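Local coordinates for 2L protein (Yaba-like disease virus, PDB 3IT8) that binds tumour necrosis factor, probably blunting the host's inflammatory response, by means of a fold related to MHC class I, at residues Y7-F21 and Y64-E78. Numbering follows the deposited sequence.
Sequences YTVTLKDDGLYDGVF and YNFNFWYSLMKETLE. With NAG (2-acetamido-2-deoxy-beta-D-glucopyranose), chain M.
Y7 reaches from its strand onto helix 61-82, meeting it with CB, the CD2-CE2 side of the ring and the hydroxyl. CB lies 3.8 Å from M73 SD; the unbranched methionine, bent at its last torsion, lays its sulfur there and its methyl near Y7 O. CG stands close beside the backbone N (chi1 -64°), on the far side from the carbonyl carbon, and the ring lies between F21, whose CD1 sits over the centre of one face, and W69 on the opposite face. CD2 touches W69 CB, while CE2 comes 3.5 Å from W69 CD1; the indole turns its edge toward the phenol, the planes 50° apart. At the tip, OH donates to Y64 O (2.7 Å), at the edge of the ring. The helix is kinked here: the amide of F68 makes no bond to the preceding turn, so the phenol serves a carbonyl that helical bonding does not. A water links Y7 OH, W69 NE1 and N65 OD1, so tyrosine provides both a greasy ring and a hydroxyl with two partners.

Further along, branched V9 spreads over the helix, CG1 against M73 CB and Y70 CD1, CG2 3.6 Å from L77 CD2. G19, lacking a side chain, lets the edge of the Y70 ring approach its CA to 3.8 Å, and Y70 OH donates to Y17 O (2.6 Å). The Y17 ring lies between L11 and the aliphatic part of K74.

Helix 61-82 thus rests across adjacent antiparallel strands 2-10 and 18-25, at 45° to 7-10, as in an MHC-like platform; I33 of strand 28-36 packs against F66, while Y154 of helix 148-174 meets W69 and F68.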
ATOM      1  N   TYR D   7      -5.168  43.585   3.955  1.00 39.53           N
ATOM      2  CA  TYR D   7      -4.488  44.449   4.907  1.00 39.53           C
ATOM      3  C   TYR D   7      -4.092  45.703   4.135  1.00 39.53           C
ATOM      4  O   TYR D   7      -3.481  45.600   3.070  1.00 39.53           O
ATOM      5  CB  TYR D   7      -3.210  43.811   5.449  1.00 34.28           C
ATOM      6  CG  TYR D   7      -3.392  42.553   6.248  1.00 37.84           C
ATOM      7  CD1 TYR D   7      -3.521  41.320   5.618  1.00 37.84           C
ATOM      8  CD2 TYR D   7      -3.359  42.581   7.640  1.00 37.84           C
ATOM      9  CE1 TYR D   7      -3.599  40.141   6.353  1.00 37.84           C
ATOM     10  CE2 TYR D   7      -3.441  41.413   8.382  1.00 37.84           C
ATOM     11  CZ  TYR D   7      -3.555  40.188   7.728  1.00 37.84           C
ATOM     12  OH  TYR D   7      -3.592  39.003   8.438  1.00 37.84           O
ATOM     13  N   THR D   8      -4.412  46.881   4.665  1.00 42.41           N
ATOM     14  CA  THR D   8      -4.050  48.097   3.962  1.00 42.41           C
ATOM     15  C   THR D   8      -3.560  49.255   4.824  1.00 42.41           C
ATOM     16  O   THR D   8      -4.242  49.659   5.766  1.00 42.41           O
ATOM     17  CB  THR D   8      -5.238  48.605   3.136  1.00 48.75           C
ATOM     18  OG1 THR D   8      -5.743  47.540   2.319  1.00 36.09           O
ATOM     19  CG2 THR D   8      -4.807  49.760   2.245  1.00 36.09           C
ATOM     20  N   VAL D   9      -2.373  49.780   4.521  1.00 41.20           N
ATOM     21  CA  VAL D   9      -1.890  50.957   5.233  1.00 41.20           C
ATOM     22  C   VAL D   9      -1.909  52.110   4.202  1.00 41.20           C
ATOM     23  O   VAL D   9      -1.547  51.928   3.030  1.00 41.20           O
ATOM     24  CB  VAL D   9      -0.475  50.770   5.817  1.00 60.04           C
ATOM     25  CG1 VAL D   9      -0.421  49.489   6.597  1.00 44.55           C
ATOM     26  CG2 VAL D   9       0.548  50.779   4.726  1.00 44.55           C
ATOM     27  N   THR D  10      -2.352  53.284   4.637  1.00 71.38           N
ATOM     28  CA  THR D  10      -2.430  54.444   3.757  1.00 71.38           C
ATOM     29  C   THR D  10      -1.732  55.651   4.355  1.00 71.38           C
ATOM     30  O   THR D  10      -1.699  55.804   5.578  1.00 71.38           O
ATOM     31  CB  THR D  10      -3.876  54.823   3.516  1.00 84.84           C
ATOM     32  OG1 THR D  10      -4.669  53.636   3.462  1.00 56.17           O
ATOM     33  CG2 THR D  10      -4.013  55.546   2.202  1.00 56.17           C
ATOM     34  N   LEU D  11      -1.178  56.511   3.505  1.00113.69           N
ATOM     35  CA  LEU D  11      -0.500  57.700   3.993  1.00113.69           C
ATOM     36  C   LEU D  11      -1.522  58.760   4.355  1.00113.69           C
ATOM     37  O   LEU D  11      -1.173  59.794   4.925  1.00113.69           O
ATOM     38  CB  LEU D  11       0.460  58.256   2.947  1.00125.67           C
ATOM     39  CG  LEU D  11       1.904  58.393   3.439  1.00 73.76           C
ATOM     40  CD1 LEU D  11       2.720  59.142   2.409  1.00 73.76           C
ATOM     41  CD2 LEU D  11       1.944  59.128   4.770  1.00 73.76           C
ATOM     42  N   LYS D  12      -2.785  58.500   4.027  1.00 66.32           N
ATOM     43  CA  LYS D  12      -3.860  59.444   4.330  1.00 66.32           C
ATOM     44  C   LYS D  12      -3.424  60.835   3.909  1.00 66.32           C
ATOM     45  O   LYS D  12      -2.467  60.971   3.155  1.00 66.32           O
ATOM     46  CB  LYS D  12      -4.185  59.440   5.826  1.00 71.32           C
ATOM     47  CG  LYS D  12      -5.426  58.652   6.192  1.00 71.07           C
ATOM     48  CD  LYS D  12      -6.648  59.238   5.520  1.00 71.07           C
ATOM     49  CE  LYS D  12      -7.924  58.491   5.891  1.00 71.07           C
ATOM     50  NZ  LYS D  12      -9.155  59.137   5.313  1.00 71.07           N
ATOM     51  N   ASP D  13      -4.119  61.866   4.382  1.00180.03           N
ATOM     52  CA  ASP D  13      -3.751  63.232   4.029  1.00180.03           C
ATOM     53  C   ASP D  13      -2.305  63.472   4.435  1.00180.03           C
ATOM     54  O   ASP D  13      -1.393  62.822   3.923  1.00180.03           O
ATOM     55  CB  ASP D  13      -4.679  64.233   4.724  1.00145.77           C
ATOM     56  CG  ASP D  13      -4.891  63.915   6.200  1.00145.77           C
ATOM     57  OD1 ASP D  13      -3.921  64.001   6.987  1.00145.77           O
ATOM     58  OD2 ASP D  13      -6.038  63.575   6.571  1.00145.77           O
ATOM     59  N   ASP D  14      -2.077  64.398   5.351  1.00100.32           N
ATOM     60  CA  ASP D  14      -0.714  64.631   5.770  1.00100.32           C
ATOM     61  C   ASP D  14      -0.473  64.139   7.176  1.00100.32           C
ATOM     62  O   ASP D  14      -1.146  64.573   8.123  1.00100.32           O
ATOM     63  CB  ASP D  14      -0.364  66.111   5.628  1.00181.42           C
ATOM     64  CG  ASP D  14      -0.271  66.535   4.177  1.00181.42           C
ATOM     65  OD1 ASP D  14      -1.284  66.405   3.458  1.00181.42           O
ATOM     66  OD2 ASP D  14       0.815  66.983   3.754  1.00181.42           O
ATOM     67  N   GLY D  15       0.470  63.203   7.302  1.00151.82           N
ATOM     68  CA  GLY D  15       0.809  62.676   8.609  1.00151.82           C
ATOM     69  C   GLY D  15       1.088  61.238   8.824  1.00151.82           C
ATOM     70  O   GLY D  15       2.034  60.650   8.299  1.00151.82           O
ATOM     71  N   LEU D  16       0.208  60.694   9.641  1.00121.45           N
ATOM     72  CA  LEU D  16       0.253  59.318  10.052  1.00121.45           C
ATOM     73  C   LEU D  16      -0.146  58.361   8.936  1.00121.45           C
ATOM     74  O   LEU D  16      -0.629  58.768   7.878  1.00121.45           O
ATOM     75  CB  LEU D  16      -0.670  59.149  11.257  1.00147.51           C
ATOM     76  CG  LEU D  16      -0.740  60.396  12.152  1.00147.51           C
ATOM     77  CD1 LEU D  16      -1.757  60.174  13.252  1.00147.51           C
ATOM     78  CD2 LEU D  16       0.636  60.707  12.737  1.00147.51           C
ATOM     79  N   TYR D  17       0.075  57.079   9.196  1.00 61.26           N
ATOM     80  CA  TYR D  17      -0.254  56.028   8.261  1.00 61.26           C
ATOM     81  C   TYR D  17      -1.405  55.268   8.873  1.00 61.26           C
ATOM     82  O   TYR D  17      -1.293  54.739   9.983  1.00 61.26           O
ATOM     83  CB  TYR D  17       0.923  55.077   8.086  1.00 67.13           C
ATOM     84  CG  TYR D  17       2.098  55.650   7.351  1.00 67.13           C
ATOM     85  CD1 TYR D  17       2.986  56.521   7.974  1.00 67.13           C
ATOM     86  CD2 TYR D  17       2.321  55.319   6.020  1.00 67.13           C
ATOM     87  CE1 TYR D  17       4.066  57.049   7.281  1.00 67.13           C
ATOM     88  CE2 TYR D  17       3.395  55.838   5.319  1.00 67.13           C
ATOM     89  CZ  TYR D  17       4.262  56.702   5.951  1.00 67.13           C
ATOM     90  OH  TYR D  17       5.312  57.234   5.248  1.00 67.13           O
ATOM     91  N   ASP D  18      -2.521  55.213   8.161  1.00 38.95           N
ATOM     92  CA  ASP D  18      -3.673  54.473   8.661  1.00 38.95           C
ATOM     93  C   ASP D  18      -3.595  53.012   8.278  1.00 38.95           C
ATOM     94  O   ASP D  18      -2.966  52.658   7.293  1.00 38.95           O
ATOM     95  CB  ASP D  18      -4.980  55.049   8.140  1.00 92.46           C
ATOM     96  CG  ASP D  18      -5.569  56.072   9.079  1.00 92.46           C
ATOM     97  OD1 ASP D  18      -5.465  55.869  10.312  1.00 92.46           O
ATOM     98  OD2 ASP D  18      -6.145  57.067   8.588  1.00 92.46           O
ATOM     99  N   GLY D  19      -4.234  52.160   9.068  1.00 42.06           N
ATOM    100  CA  GLY D  19      -4.204  50.744   8.775  1.00 42.06           C
ATOM    101  C   GLY D  19      -5.553  50.087   8.997  1.00 42.06           C
ATOM    102  O   GLY D  19      -6.241  50.340   9.978  1.00 42.06           O
ATOM    103  N   VAL D  20      -5.949  49.246   8.059  1.00 41.53           N
ATOM    104  CA  VAL D  20      -7.201  48.520   8.173  1.00 41.53           C
ATOM    105  C   VAL D  20      -7.003  47.115   7.683  1.00 41.53           C
ATOM    106  O   VAL D  20      -6.099  46.818   6.891  1.00 41.53           O
ATOM    107  CB  VAL D  20      -8.337  49.104   7.319  1.00 60.80           C
ATOM    108  CG1 VAL D  20      -8.999  50.238   8.051  1.00 52.81           C
ATOM    109  CG2 VAL D  20      -7.795  49.559   5.978  1.00 52.81           C
ATOM    110  N   PHE D  21      -7.880  46.253   8.162  1.00 30.02           N
ATOM    111  CA  PHE D  21      -7.872  44.862   7.782  1.00 30.02           C
ATOM    112  C   PHE D  21      -9.308  44.397   7.613  1.00 30.02           C
ATOM    113  O   PHE D  21     -10.173  44.715   8.422  1.00 30.02           O
ATOM    114  CB  PHE D  21      -7.211  44.015   8.850  1.00 55.17           C
ATOM    115  CG  PHE D  21      -7.439  42.561   8.649  1.00 36.99           C
ATOM    116  CD1 PHE D  21      -6.722  41.864   7.680  1.00 36.99           C
ATOM    117  CD2 PHE D  21      -8.434  41.896   9.368  1.00 36.99           C
ATOM    118  CE1 PHE D  21      -6.994  40.527   7.427  1.00 36.99           C
ATOM    119  CE2 PHE D  21      -8.714  40.562   9.126  1.00 36.99           C
ATOM    120  CZ  PHE D  21      -7.995  39.873   8.152  1.00 36.99           C
ATOM    121  N   TYR D  64      -5.388  38.332  13.611  1.00 32.82           N
ATOM    122  CA  TYR D  64      -4.816  38.160  12.278  1.00 32.82           C
ATOM    123  C   TYR D  64      -3.414  38.733  12.121  1.00 32.82           C
ATOM    124  O   TYR D  64      -3.063  39.220  11.039  1.00 32.82           O
ATOM    125  CB  TYR D  64      -5.730  38.802  11.225  1.00 60.90           C
ATOM    126  CG  TYR D  64      -7.172  38.345  11.296  1.00 39.65           C
ATOM    127  CD1 TYR D  64      -7.985  38.697  12.371  1.00 39.65           C
ATOM    128  CD2 TYR D  64      -7.719  37.540  10.291  1.00 39.65           C
ATOM    129  CE1 TYR D  64      -9.297  38.267  12.454  1.00 39.65           C
ATOM    130  CE2 TYR D  64      -9.030  37.101  10.357  1.00 39.65           C
ATOM    131  CZ  TYR D  64      -9.818  37.469  11.443  1.00 39.65           C
ATOM    132  OH  TYR D  64     -11.130  37.044  11.509  1.00 39.65           O
ATOM    133  N   ASN D  65      -2.611  38.657  13.183  1.00 38.69           N
ATOM    134  CA  ASN D  65      -1.254  39.192  13.154  1.00 38.69           C
ATOM    135  C   ASN D  65      -1.285  40.628  12.642  1.00 38.69           C
ATOM    136  O   ASN D  65      -0.372  41.046  11.928  1.00 38.69           O
ATOM    137  CB  ASN D  65      -0.376  38.356  12.231  1.00 49.43           C
ATOM    138  CG  ASN D  65      -0.249  36.924  12.688  1.00 44.16           C
ATOM    139  OD1 ASN D  65      -0.492  36.003  11.921  1.00 44.16           O
ATOM    140  ND2 ASN D  65       0.146  36.724  13.937  1.00 44.16           N
ATOM    141  N   PHE D  66      -2.331  41.380  13.000  1.00 36.90           N
ATOM    142  CA  PHE D  66      -2.468  42.761  12.539  1.00 36.90           C
ATOM    143  C   PHE D  66      -1.315  43.694  12.902  1.00 36.90           C
ATOM    144  O   PHE D  66      -0.773  44.378  12.036  1.00 36.90           O
ATOM    145  CB  PHE D  66      -3.759  43.388  13.045  1.00 38.86           C
ATOM    146  CG  PHE D  66      -3.995  44.753  12.505  1.00 35.38           C
ATOM    147  CD1 PHE D  66      -4.552  44.930  11.253  1.00 35.38           C
ATOM    148  CD2 PHE D  66      -3.602  45.868  13.219  1.00 35.38           C
ATOM    149  CE1 PHE D  66      -4.715  46.207  10.713  1.00 35.38           C
ATOM    150  CE2 PHE D  66      -3.760  47.153  12.687  1.00 35.38           C
ATOM    151  CZ  PHE D  66      -4.318  47.320  11.434  1.00 35.38           C
ATOM    152  N   ASN D  67      -0.948  43.739  14.177  1.00 41.54           N
ATOM    153  CA  ASN D  67       0.135  44.614  14.589  1.00 41.54           C
ATOM    154  C   ASN D  67       1.373  44.289  13.778  1.00 41.54           C
ATOM    155  O   ASN D  67       2.056  45.199  13.315  1.00 41.54           O
ATOM    156  CB  ASN D  67       0.426  44.458  16.081  1.00 49.38           C
ATOM    157  CG  ASN D  67      -0.790  44.726  16.939  1.00 41.01           C
ATOM    158  OD1 ASN D  67      -1.620  45.558  16.604  1.00 41.01           O
ATOM    159  ND2 ASN D  67      -0.896  44.030  18.059  1.00 41.01           N
ATOM    160  N   PHE D  68       1.656  43.000  13.587  1.00 41.62           N
ATOM    161  CA  PHE D  68       2.831  42.599  12.816  1.00 41.62           C
ATOM    162  C   PHE D  68       2.792  43.180  11.409  1.00 41.62           C
ATOM    163  O   PHE D  68       3.724  43.859  10.980  1.00 41.62           O
ATOM    164  CB  PHE D  68       2.931  41.086  12.719  1.00 46.65           C
ATOM    165  CG  PHE D  68       3.917  40.619  11.689  1.00 39.63           C
ATOM    166  CD1 PHE D  68       5.265  40.508  12.000  1.00 39.63           C
ATOM    167  CD2 PHE D  68       3.497  40.318  10.384  1.00 39.63           C
ATOM    168  CE1 PHE D  68       6.192  40.108  11.044  1.00 39.63           C
ATOM    169  CE2 PHE D  68       4.417  39.917   9.413  1.00 39.63           C
ATOM    170  CZ  PHE D  68       5.774  39.812   9.748  1.00 39.63           C
ATOM    171  N   TRP D  69       1.705  42.913  10.693  1.00 39.36           N
ATOM    172  CA  TRP D  69       1.568  43.401   9.332  1.00 39.36           C
ATOM    173  C   TRP D  69       1.506  44.920   9.223  1.00 39.36           C
ATOM    174  O   TRP D  69       2.182  45.527   8.389  1.00 39.36           O
ATOM    175  CB  TRP D  69       0.336  42.775   8.675  1.00 40.28           C
ATOM    176  CG  TRP D  69       0.527  41.324   8.347  1.00 33.43           C
ATOM    177  CD1 TRP D  69      -0.160  40.259   8.868  1.00 33.43           C
ATOM    178  CD2 TRP D  69       1.504  40.770   7.451  1.00 33.43           C
ATOM    179  NE1 TRP D  69       0.331  39.081   8.358  1.00 33.43           N
ATOM    180  CE2 TRP D  69       1.352  39.362   7.484  1.00 33.43           C
ATOM    181  CE3 TRP D  69       2.498  41.329   6.623  1.00 33.43           C
ATOM    182  CZ2 TRP D  69       2.159  38.499   6.715  1.00 33.43           C
ATOM    183  CZ3 TRP D  69       3.298  40.471   5.862  1.00 33.43           C
ATOM    184  CH2 TRP D  69       3.120  39.072   5.916  1.00 33.43           C
ATOM    185  N   TYR D  70       0.697  45.550  10.058  1.00 44.34           N
ATOM    186  CA  TYR D  70       0.600  46.998  10.005  1.00 44.34           C
ATOM    187  C   TYR D  70       1.993  47.612  10.056  1.00 44.34           C
ATOM    188  O   TYR D  70       2.380  48.415   9.210  1.00 44.34           O
ATOM    189  CB  TYR D  70      -0.212  47.532  11.178  1.00 46.92           C
ATOM    190  CG  TYR D  70      -0.131  49.028  11.266  1.00 45.49           C
ATOM    191  CD1 TYR D  70      -0.883  49.833  10.412  1.00 45.49           C
ATOM    192  CD2 TYR D  70       0.761  49.643  12.143  1.00 45.49           C
ATOM    193  CE1 TYR D  70      -0.750  51.213  10.423  1.00 45.49           C
ATOM    194  CE2 TYR D  70       0.914  51.015  12.166  1.00 45.49           C
ATOM    195  CZ  TYR D  70       0.152  51.800  11.298  1.00 45.49           C
ATOM    196  OH  TYR D  70       0.291  53.169  11.278  1.00 45.49           O
ATOM    197  N   SER D  71       2.746  47.222  11.071  1.00 42.92           N
ATOM    198  CA  SER D  71       4.083  47.738  11.255  1.00 42.92           C
ATOM    199  C   SER D  71       5.020  47.453  10.076  1.00 42.92           C
ATOM    200  O   SER D  71       5.675  48.356   9.565  1.00 42.92           O
ATOM    201  CB  SER D  71       4.668  47.163  12.538  1.00 64.55           C
ATOM    202  OG  SER D  71       6.025  47.530  12.648  1.00 63.17           O
ATOM    203  N   LEU D  72       5.078  46.199   9.644  1.00 37.31           N
ATOM    204  CA  LEU D  72       5.955  45.824   8.556  1.00 37.31           C
ATOM    205  C   LEU D  72       5.525  46.450   7.249  1.00 37.31           C
ATOM    206  O   LEU D  72       6.352  46.728   6.399  1.00 37.31           O
ATOM    207  CB  LEU D  72       6.007  44.303   8.422  1.00 55.80           C
ATOM    208  CG  LEU D  72       6.926  43.801   7.313  1.00 33.04           C
ATOM    209  CD1 LEU D  72       8.324  44.387   7.454  1.00 33.04           C
ATOM    210  CD2 LEU D  72       6.954  42.295   7.364  1.00 33.04           C
ATOM    211  N   MET D  73       4.230  46.665   7.072  1.00 51.74           N
ATOM    212  CA  MET D  73       3.740  47.277   5.839  1.00 51.74           C
ATOM    213  C   MET D  73       4.017  48.767   5.874  1.00 51.74           C
ATOM    214  O   MET D  73       4.305  49.387   4.861  1.00 51.74           O
ATOM    215  CB  MET D  73       2.254  47.031   5.677  1.00 80.02           C
ATOM    216  CG  MET D  73       1.943  45.592   5.426  1.00 48.74           C
ATOM    217  SD  MET D  73       0.239  45.328   5.025  1.00 48.74           S
ATOM    218  CE  MET D  73       0.148  46.262   3.496  1.00 48.74           C
ATOM    219  N   LYS D  74       3.921  49.350   7.056  1.00 42.96           N
ATOM    220  CA  LYS D  74       4.203  50.760   7.210  1.00 42.96           C
ATOM    221  C   LYS D  74       5.676  50.943   6.802  1.00 42.96           C
ATOM    222  O   LYS D  74       6.010  51.851   6.058  1.00 42.96           O
ATOM    223  CB  LYS D  74       4.001  51.166   8.668  1.00104.93           C
ATOM    224  CG  LYS D  74       4.247  52.624   8.927  1.00 56.39           C
ATOM    225  CD  LYS D  74       4.222  52.912  10.397  1.00 56.39           C
ATOM    226  CE  LYS D  74       4.739  54.305  10.694  1.00 56.39           C
ATOM    227  NZ  LYS D  74       4.727  54.582  12.170  1.00 56.39           N
ATOM    228  N   GLU D  75       6.551  50.066   7.293  1.00 58.03           N
ATOM    229  CA  GLU D  75       7.975  50.141   6.970  1.00 58.03           C
ATOM    230  C   GLU D  75       8.160  50.047   5.458  1.00 58.03           C
ATOM    231  O   GLU D  75       8.886  50.830   4.866  1.00 58.03           O
ATOM    232  CB  GLU D  75       8.744  48.999   7.644  1.00151.17           C
ATOM    233  CG  GLU D  75      10.249  49.080   7.448  1.00126.97           C
ATOM    234  CD  GLU D  75      10.965  47.790   7.807  1.00126.97           C
ATOM    235  OE1 GLU D  75      10.756  47.275   8.926  1.00126.97           O
ATOM    236  OE2 GLU D  75      11.746  47.292   6.966  1.00126.97           O
ATOM    237  N   THR D  76       7.486  49.085   4.838  1.00 46.83           N
ATOM    238  CA  THR D  76       7.585  48.869   3.408  1.00 46.83           C
ATOM    239  C   THR D  76       7.090  50.055   2.606  1.00 46.83           C
ATOM    240  O   THR D  76       7.669  50.412   1.588  1.00 46.83           O
ATOM    241  CB  THR D  76       6.788  47.645   2.977  1.00 55.34           C
ATOM    242  OG1 THR D  76       7.271  46.502   3.689  1.00 41.33           O
ATOM    243  CG2 THR D  76       6.933  47.423   1.466  1.00 41.33           C
ATOM    244  N   LEU D  77       6.007  50.664   3.053  1.00 60.68           N
ATOM    245  CA  LEU D  77       5.481  51.804   2.340  1.00 60.68           C
ATOM    246  C   LEU D  77       6.466  52.977   2.391  1.00 60.68           C
ATOM    247  O   LEU D  77       6.664  53.664   1.392  1.00 60.68           O
ATOM    248  CB  LEU D  77       4.136  52.205   2.932  1.00 71.09           C
ATOM    249  CG  LEU D  77       3.418  53.374   2.249  1.00 42.97           C
ATOM    250  CD1 LEU D  77       3.496  53.247   0.722  1.00 42.97           C
ATOM    251  CD2 LEU D  77       1.965  53.409   2.720  1.00 42.97           C
ATOM    252  N   GLU D  78       7.094  53.197   3.546  1.00 65.37           N
ATOM    253  CA  GLU D  78       8.060  54.281   3.695  1.00 65.37           C
ATOM    254  C   GLU D  78       9.229  54.103   2.729  1.00 65.37           C
ATOM    255  O   GLU D  78       9.609  55.047   2.039  1.00 65.37           O
ATOM    256  CB  GLU D  78       8.568  54.343   5.142  1.00143.04           C
ATOM    257  CG  GLU D  78       7.519  54.831   6.135  1.00107.50           C
ATOM    258  CD  GLU D  78       8.044  54.928   7.560  1.00107.50           C
ATOM    259  OE1 GLU D  78       9.108  55.553   7.755  1.00107.50           O
ATOM    260  OE2 GLU D  78       7.392  54.390   8.484  1.00107.50           O
TER
HETATM  261  C1  NAG M 325      -8.648  46.529   0.380  1.00 57.66           C
HETATM  262  C2  NAG M 325      -9.324  46.638  -0.989  1.00 57.66           C
HETATM  263  C3  NAG M 325      -9.172  48.075  -1.530  1.00 57.66           C
HETATM  264  C4  NAG M 325      -9.765  49.074  -0.524  1.00 57.66           C
HETATM  265  C5  NAG M 325      -9.037  48.860   0.815  1.00 57.66           C
HETATM  266  C6  NAG M 325      -9.519  49.784   1.919  1.00 57.66           C
HETATM  267  C7  NAG M 325      -9.350  44.537  -2.178  1.00 57.66           C
HETATM  268  C8  NAG M 325      -8.891  43.781  -3.407  1.00 57.66           C
HETATM  269  N2  NAG M 325      -8.724  45.679  -1.897  1.00 57.66           N
HETATM  270  O3  NAG M 325      -9.824  48.208  -2.784  1.00 57.66           O
HETATM  271  O4  NAG M 325      -9.619  50.426  -0.990  1.00 57.66           O
HETATM  272  O5  NAG M 325      -9.223  47.491   1.272  1.00 57.66           O
HETATM  273  O6  NAG M 325     -10.751  49.340   2.470  1.00 57.66           O
HETATM  274  O7  NAG M 325     -10.262  44.086  -1.493  1.00 57.66           O
HETATM  275  O   HOH W   1      -1.509  37.113   9.059  1.00 44.91           O